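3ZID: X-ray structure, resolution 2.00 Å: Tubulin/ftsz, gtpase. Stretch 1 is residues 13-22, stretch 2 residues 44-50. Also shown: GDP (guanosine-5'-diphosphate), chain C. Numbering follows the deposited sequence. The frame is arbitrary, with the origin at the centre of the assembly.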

ATOM      1  N   GLY A  13       4.199   5.266  -5.801  1.00 18.30           N
ATOM      2  CA  GLY A  13       4.700   5.735  -4.525  1.00 14.55           C
ATOM      3  C   GLY A  13       4.964   7.237  -4.539  1.00 14.82           C
ATOM      4  O   GLY A  13       4.599   7.921  -3.596  1.00 18.41           O
ATOM      5  N   ASN A  14       5.586   7.752  -5.598  1.00 18.92           N
ATOM      6  CA  ASN A  14       5.805   9.201  -5.726  1.00 19.06           C
ATOM      7  C   ASN A  14       4.497  10.008  -5.656  1.00 23.94           C
ATOM      8  O   ASN A  14       4.405  11.029  -4.960  1.00 18.69           O
ATOM      9  CB  ASN A  14       6.441   9.572  -7.068  1.00 17.75           C
ATOM     10  CG  ASN A  14       7.889   9.127  -7.220  1.00 24.24           C
ATOM     11  OD1 ASN A  14       8.440   9.251  -8.316  1.00 28.67           O
ATOM     12  ND2 ASN A  14       8.499   8.585  -6.163  1.00 18.96           N
ATOM     13  N   ARG A  15       3.502   9.566  -6.418  1.00 22.29           N
ATOM     14  CA  ARG A  15       2.253  10.296  -6.513  1.00 15.17           C
ATOM     15  C   ARG A  15       1.473  10.246  -5.203  1.00 18.85           C
ATOM     16  O   ARG A  15       0.807  11.201  -4.840  1.00 20.38           O
ATOM     17  CB  ARG A  15       1.410   9.798  -7.678  1.00 15.21           C
ATOM     18  CG  ARG A  15       1.869  10.286  -9.057  1.00 27.54           C
ATOM     19  CD  ARG A  15       1.060   9.549 -10.099  1.00 25.32           C
ATOM     20  NE  ARG A  15       1.403   9.847 -11.471  1.00 43.22           N
ATOM     21  CZ  ARG A  15       1.159   9.014 -12.476  1.00 40.83           C
ATOM     22  NH1 ARG A  15       0.585   7.840 -12.235  1.00 32.25           N
ATOM     23  NH2 ARG A  15       1.500   9.351 -13.711  1.00 51.58           N
ATOM     24  N   ILE A  16       1.562   9.139  -4.482  1.00 21.36           N
ATOM     25  CA  ILE A  16       0.917   9.076  -3.180  1.00 18.25           C
ATOM     26  C   ILE A  16       1.605  10.021  -2.202  1.00 19.27           C
ATOM     27  O   ILE A  16       0.952  10.733  -1.466  1.00 21.57           O
ATOM     28  CB  ILE A  16       0.894   7.655  -2.624  1.00 20.79           C
ATOM     29  CG1 ILE A  16      -0.064   6.805  -3.453  1.00 22.39           C
ATOM     30  CG2 ILE A  16       0.428   7.661  -1.161  1.00 21.26           C
ATOM     31  CD1 ILE A  16       0.031   5.311  -3.146  1.00 20.37           C
ATOM     32  N   LEU A  17       2.927  10.048  -2.230  1.00 21.67           N
ATOM     33  CA  LEU A  17       3.665  10.944  -1.372  1.00 18.41           C
ATOM     34  C   LEU A  17       3.309  12.410  -1.646  1.00 21.06           C
ATOM     35  O   LEU A  17       3.170  13.213  -0.717  1.00 21.63           O
ATOM     36  CB  LEU A  17       5.162  10.737  -1.552  1.00 15.05           C
ATOM     37  CG  LEU A  17       5.989  11.542  -0.554  1.00 20.75           C
ATOM     38  CD1 LEU A  17       5.501  11.257   0.870  1.00 29.94           C
ATOM     39  CD2 LEU A  17       7.422  11.158  -0.648  1.00 18.77           C
ATOM     40  N   ASP A  18       3.169  12.743  -2.923  1.00 15.98           N
ATOM     41  CA  ASP A  18       2.770  14.082  -3.348  1.00 15.76           C
ATOM     42  C   ASP A  18       1.382  14.445  -2.805  1.00 21.07           C
ATOM     43  O   ASP A  18       1.182  15.564  -2.320  1.00 28.04           O
ATOM     44  CB  ASP A  18       2.795  14.185  -4.866  1.00 21.50           C
ATOM     45  CG  ASP A  18       3.096  15.590  -5.356  1.00 26.94           C
ATOM     46  OD1 ASP A  18       3.922  16.282  -4.719  1.00 27.61           O
ATOM     47  OD2 ASP A  18       2.518  15.995  -6.387  1.00 32.87           O
ATOM     48  N   ALA A  19       0.441  13.501  -2.845  1.00 18.84           N
ATOM     49  CA  ALA A  19      -0.884  13.734  -2.247  1.00 21.74           C
ATOM     50  C   ALA A  19      -0.790  13.951  -0.748  1.00 22.36           C
ATOM     51  O   ALA A  19      -1.570  14.717  -0.188  1.00 21.36           O
ATOM     52  CB  ALA A  19      -1.854  12.585  -2.542  1.00 16.75           C
ATOM     53  N   VAL A  20       0.144  13.254  -0.103  1.00 15.36           N
ATOM     54  CA  VAL A  20       0.386  13.436   1.328  1.00 17.82           C
ATOM     55  C   VAL A  20       0.869  14.861   1.601  1.00 24.25           C
ATOM     56  O   VAL A  20       0.360  15.536   2.491  1.00 23.04           O
ATOM     57  CB  VAL A  20       1.381  12.403   1.888  1.00 19.18           C
ATOM     58  CG1 VAL A  20       1.902  12.845   3.252  1.00 15.34           C
ATOM     59  CG2 VAL A  20       0.720  11.024   1.981  1.00 12.94           C
ATOM     60  N   ASN A  21       1.839  15.318   0.818  1.00 18.98           N
ATOM     61  CA  ASN A  21       2.361  16.670   0.948  1.00 26.97           C
ATOM     62  C   ASN A  21       1.300  17.720   0.639  1.00 27.82           C
ATOM     63  O   ASN A  21       1.215  18.756   1.318  1.00 26.28           O
ATOM     64  CB  ASN A  21       3.591  16.861   0.051  1.00 21.18           C
ATOM     65  CG  ASN A  21       4.829  16.185   0.617  1.00 26.23           C
ATOM     66  OD1 ASN A  21       5.015  16.136   1.827  1.00 34.05           O
ATOM     67  ND2 ASN A  21       5.665  15.637  -0.255  1.00 23.48           N
ATOM     68  N   ARG A  22       0.489  17.438  -0.377  1.00 23.53           N
ATOM     69  CA  ARG A  22      -0.605  18.321  -0.758  1.00 27.18           C
ATOM     70  C   ARG A  22      -1.516  18.582   0.447  1.00 29.28           C
ATOM     71  O   ARG A  22      -1.702  19.725   0.878  1.00 24.91           O
ATOM     72  CB  ARG A  22      -1.419  17.716  -1.912  1.00 24.26           C
ATOM     73  CG  ARG A  22      -2.415  18.703  -2.536  1.00 31.55           C
ATOM     74  CD  ARG A  22      -3.335  18.029  -3.553  1.00 31.33           C
ATOM     75  NE  ARG A  22      -4.301  17.146  -2.900  1.00 28.70           N
ATOM     76  CZ  ARG A  22      -4.447  15.855  -3.169  1.00 24.16           C
ATOM     77  NH1 ARG A  22      -3.675  15.261  -4.088  1.00 20.36           N
ATOM     78  NH2 ARG A  22      -5.365  15.155  -2.518  1.00 18.25           N
ATOM     79  N   GLU A  44       9.244  13.679   7.548  1.00 35.73           N
ATOM     80  CA  GLU A  44      10.085  13.832   6.366  1.00 35.14           C
ATOM     81  C   GLU A  44       9.561  12.988   5.214  1.00 32.35           C
ATOM     82  O   GLU A  44       9.069  11.878   5.405  1.00 27.54           O
ATOM     83  CB  GLU A  44      11.528  13.434   6.683  1.00 43.54           C
ATOM     84  CG  GLU A  44      12.159  14.257   7.796  1.00 49.62           C
ATOM     85  CD  GLU A  44      12.736  15.572   7.313  1.00 51.68           C
ATOM     86  OE1 GLU A  44      12.599  15.890   6.118  1.00 54.42           O
ATOM     87  OE2 GLU A  44      13.310  16.305   8.138  1.00 61.75           O
ATOM     88  N   THR A  45       9.648  13.534   4.013  1.00 27.38           N
ATOM     89  CA  THR A  45       9.159  12.848   2.848  1.00 31.01           C
ATOM     90  C   THR A  45      10.238  12.836   1.793  1.00 28.03           C
ATOM     91  O   THR A  45      10.852  13.865   1.520  1.00 26.57           O
ATOM     92  CB  THR A  45       7.903  13.532   2.287  1.00 33.96           C
ATOM     93  OG1 THR A  45       8.226  14.860   1.862  1.00 31.40           O
ATOM     94  CG2 THR A  45       6.815  13.595   3.347  1.00 28.78           C
ATOM     95  N   ILE A  46      10.479  11.666   1.210  1.00 27.87           N
ATOM     96  CA  ILE A  46      11.375  11.565   0.067  1.00 24.86           C
ATOM     97  C   ILE A  46      10.697  10.772  -1.021  1.00 21.98           C
ATOM     98  O   ILE A  46      10.250   9.660  -0.785  1.00 23.23           O
ATOM     99  CB  ILE A  46      12.698  10.883   0.406  1.00 26.01           C
ATOM    100  CG1 ILE A  46      13.347  11.558   1.609  1.00 25.50           C
ATOM    101  CG2 ILE A  46      13.660  10.954  -0.796  1.00 20.95           C
ATOM    102  CD1 ILE A  46      14.561  10.813   2.092  1.00 31.61           C
ATOM    103  N   ALA A  47      10.578  11.378  -2.197  1.00 22.36           N
ATOM    104  CA  ALA A  47      10.094  10.685  -3.371  1.00 19.92           C
ATOM    105  C   ALA A  47      11.301  10.108  -4.109  1.00 24.04           C
ATOM    106  O   ALA A  47      12.184  10.841  -4.535  1.00 24.63           O
ATOM    107  CB  ALA A  47       9.347  11.636  -4.255  1.00 22.08           C
ATOM    108  N   ILE A  48      11.331   8.794  -4.269  1.00 27.13           N
ATOM    109  CA  ILE A  48      12.463   8.143  -4.917  1.00 22.78           C
ATOM    110  C   ILE A  48      11.997   7.524  -6.240  1.00 20.08           C
ATOM    111  O   ILE A  48      10.951   6.866  -6.298  1.00 22.33           O
ATOM    112  CB  ILE A  48      13.077   7.084  -3.970  1.00 25.51           C
ATOM    113  CG1 ILE A  48      13.357   7.724  -2.602  1.00 25.40           C
ATOM    114  CG2 ILE A  48      14.354   6.484  -4.578  1.00 27.72           C
ATOM    115  CD1 ILE A  48      13.786   6.775  -1.504  1.00 20.73           C
ATOM    116  N   ASN A  49      12.771   7.753  -7.303  1.00 23.44           N
ATOM    117  CA  ASN A  49      12.453   7.220  -8.625  1.00 23.46           C
ATOM    118  C   ASN A  49      13.671   7.130  -9.544  1.00 28.39           C
ATOM    119  O   ASN A  49      14.620   7.897  -9.415  1.00 33.63           O
ATOM    120  CB  ASN A  49      11.378   8.076  -9.300  1.00 22.04           C
ATOM    121  CG  ASN A  49      10.460   7.268 -10.194  1.00 27.98           C
ATOM    122  OD1 ASN A  49      10.888   6.319 -10.865  1.00 26.93           O
ATOM    123  ND2 ASN A  49       9.177   7.622 -10.191  1.00 22.44           N
ATOM    124  N   THR A  50      13.627   6.183 -10.473  1.00 31.28           N
ATOM    125  CA  THR A  50      14.662   6.047 -11.485  1.00 32.63           C
ATOM    126  C   THR A  50      14.261   6.805 -12.738  1.00 32.67           C
ATOM    127  O   THR A  50      15.061   6.960 -13.648  1.00 40.38           O
ATOM    128  CB  THR A  50      14.846   4.587 -11.889  1.00 30.36           C
ATOM    129  OG1 THR A  50      13.591   4.054 -12.341  1.00 32.44           O
ATOM    130  CG2 THR A  50      15.358   3.766 -10.716  1.00 27.91           C
TER
HETATM  131  PB  GDP C 999       7.333   1.894 -11.198  1.00 21.50           P
HETATM  132  O1B GDP C 999       7.485   1.456  -9.752  1.00 19.75           O
HETATM  133  O2B GDP C 999       7.561   3.389 -11.311  1.00 20.81           O
HETATM  134  O3B GDP C 999       8.350   1.137 -12.034  1.00 21.17           O
HETATM  135  O3A GDP C 999       5.880   1.479 -11.737  1.00 30.29           O
HETATM  136  PA  GDP C 999       4.518   2.084 -11.140  1.00 21.73           P
HETATM  137  O1A GDP C 999       3.882   3.015 -12.112  1.00 19.00           O
HETATM  138  O2A GDP C 999       4.680   2.705  -9.769  1.00 22.06           O
HETATM  139  O5' GDP C 999       3.696   0.733 -10.975  1.00 25.02           O
HETATM  140  C5' GDP C 999       2.585   0.496 -11.824  1.00 26.63           C
HETATM  141  C4' GDP C 999       1.423   0.046 -10.949  1.00 22.92           C
HETATM  142  O4' GDP C 999       1.068   1.135 -10.095  1.00 18.04           O
HETATM  143  C3' GDP C 999       0.233  -0.241 -11.823  1.00 15.33           C
HETATM  144  O3' GDP C 999      -0.566  -1.190 -11.120  1.00 22.01           O
HETATM  145  C2' GDP C 999      -0.456   1.094 -11.879  1.00 21.96           C
HETATM  146  O2' GDP C 999      -1.849   0.907 -12.104  1.00 20.99           O
HETATM  147  C1' GDP C 999      -0.216   1.633 -10.483  1.00 19.80           C
HETATM  148  N9  GDP C 999      -0.107   3.089 -10.385  1.00 18.52           N
HETATM  149  C8  GDP C 999       0.704   3.900 -11.093  1.00 17.14           C
HETATM  150  N7  GDP C 999       0.570   5.182 -10.676  1.00 24.03           N
HETATM  151  C5  GDP C 999      -0.343   5.181  -9.683  1.00 17.03           C
HETATM  152  C6  GDP C 999      -0.938   6.181  -8.792  1.00 14.57           C
HETATM  153  O6  GDP C 999      -0.633   7.376  -8.903  1.00 21.86           O
HETATM  154  N1  GDP C 999      -1.825   5.768  -7.889  1.00 14.27           N
HETATM  155  C2  GDP C 999      -2.186   4.484  -7.765  1.00 17.84           C
HETATM  156  N2  GDP C 999      -3.101   4.165  -6.826  1.00 17.35           N
HETATM  157  N3  GDP C 999      -1.686   3.490  -8.540  1.00 18.13           N
HETATM  158  C4  GDP C 999      -0.771   3.793  -9.487  1.00 20.20           C

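The helix runs nearly antiparallel to the strand, their N-to-C directions 158° apart and their axes approaching to 7.9 Å. At the tightest backbone pairing, Asn-14 CA to Ala-47 CA at 5.1 Å, the strand side has only the single methyl of Ala-47.

In Asn-14 the CA-to-CB bond runs sideways, toward the C-terminal end of the strand, and chi1 of -70° (m) then carries the amide across to it. There both ends of the amide are used: ND2 donates to Ile-48 O at 3.0 Å, and OD1 accepts from Asn-49 ND2 at 2.6 Å. This pairing settles which end of the amide is which, since a flipped group would set nitrogen against nitrogen and oxygen against oxygen.

One turn on, Leu-17 points at the strand. With chi1 t and chi2 p, both its methyls reach Thr-45 CB, CD1 at 3.6 Å and CD2 at 3.8 Å, and CD2 alone goes on to Ile-46 O at 3.2 Å and Ala-47 CB at 4.1 Å. The alternation of the strand brings Thr-45, Ala-47 and Asn-49 to face the helix, while Ile-46 and Ile-48 turn their side chains away.

Asn-21, again m, ends the row more loosely, its ND2 making a weak hydrogen bond to Thr-45 OG1 at 3.4 Å.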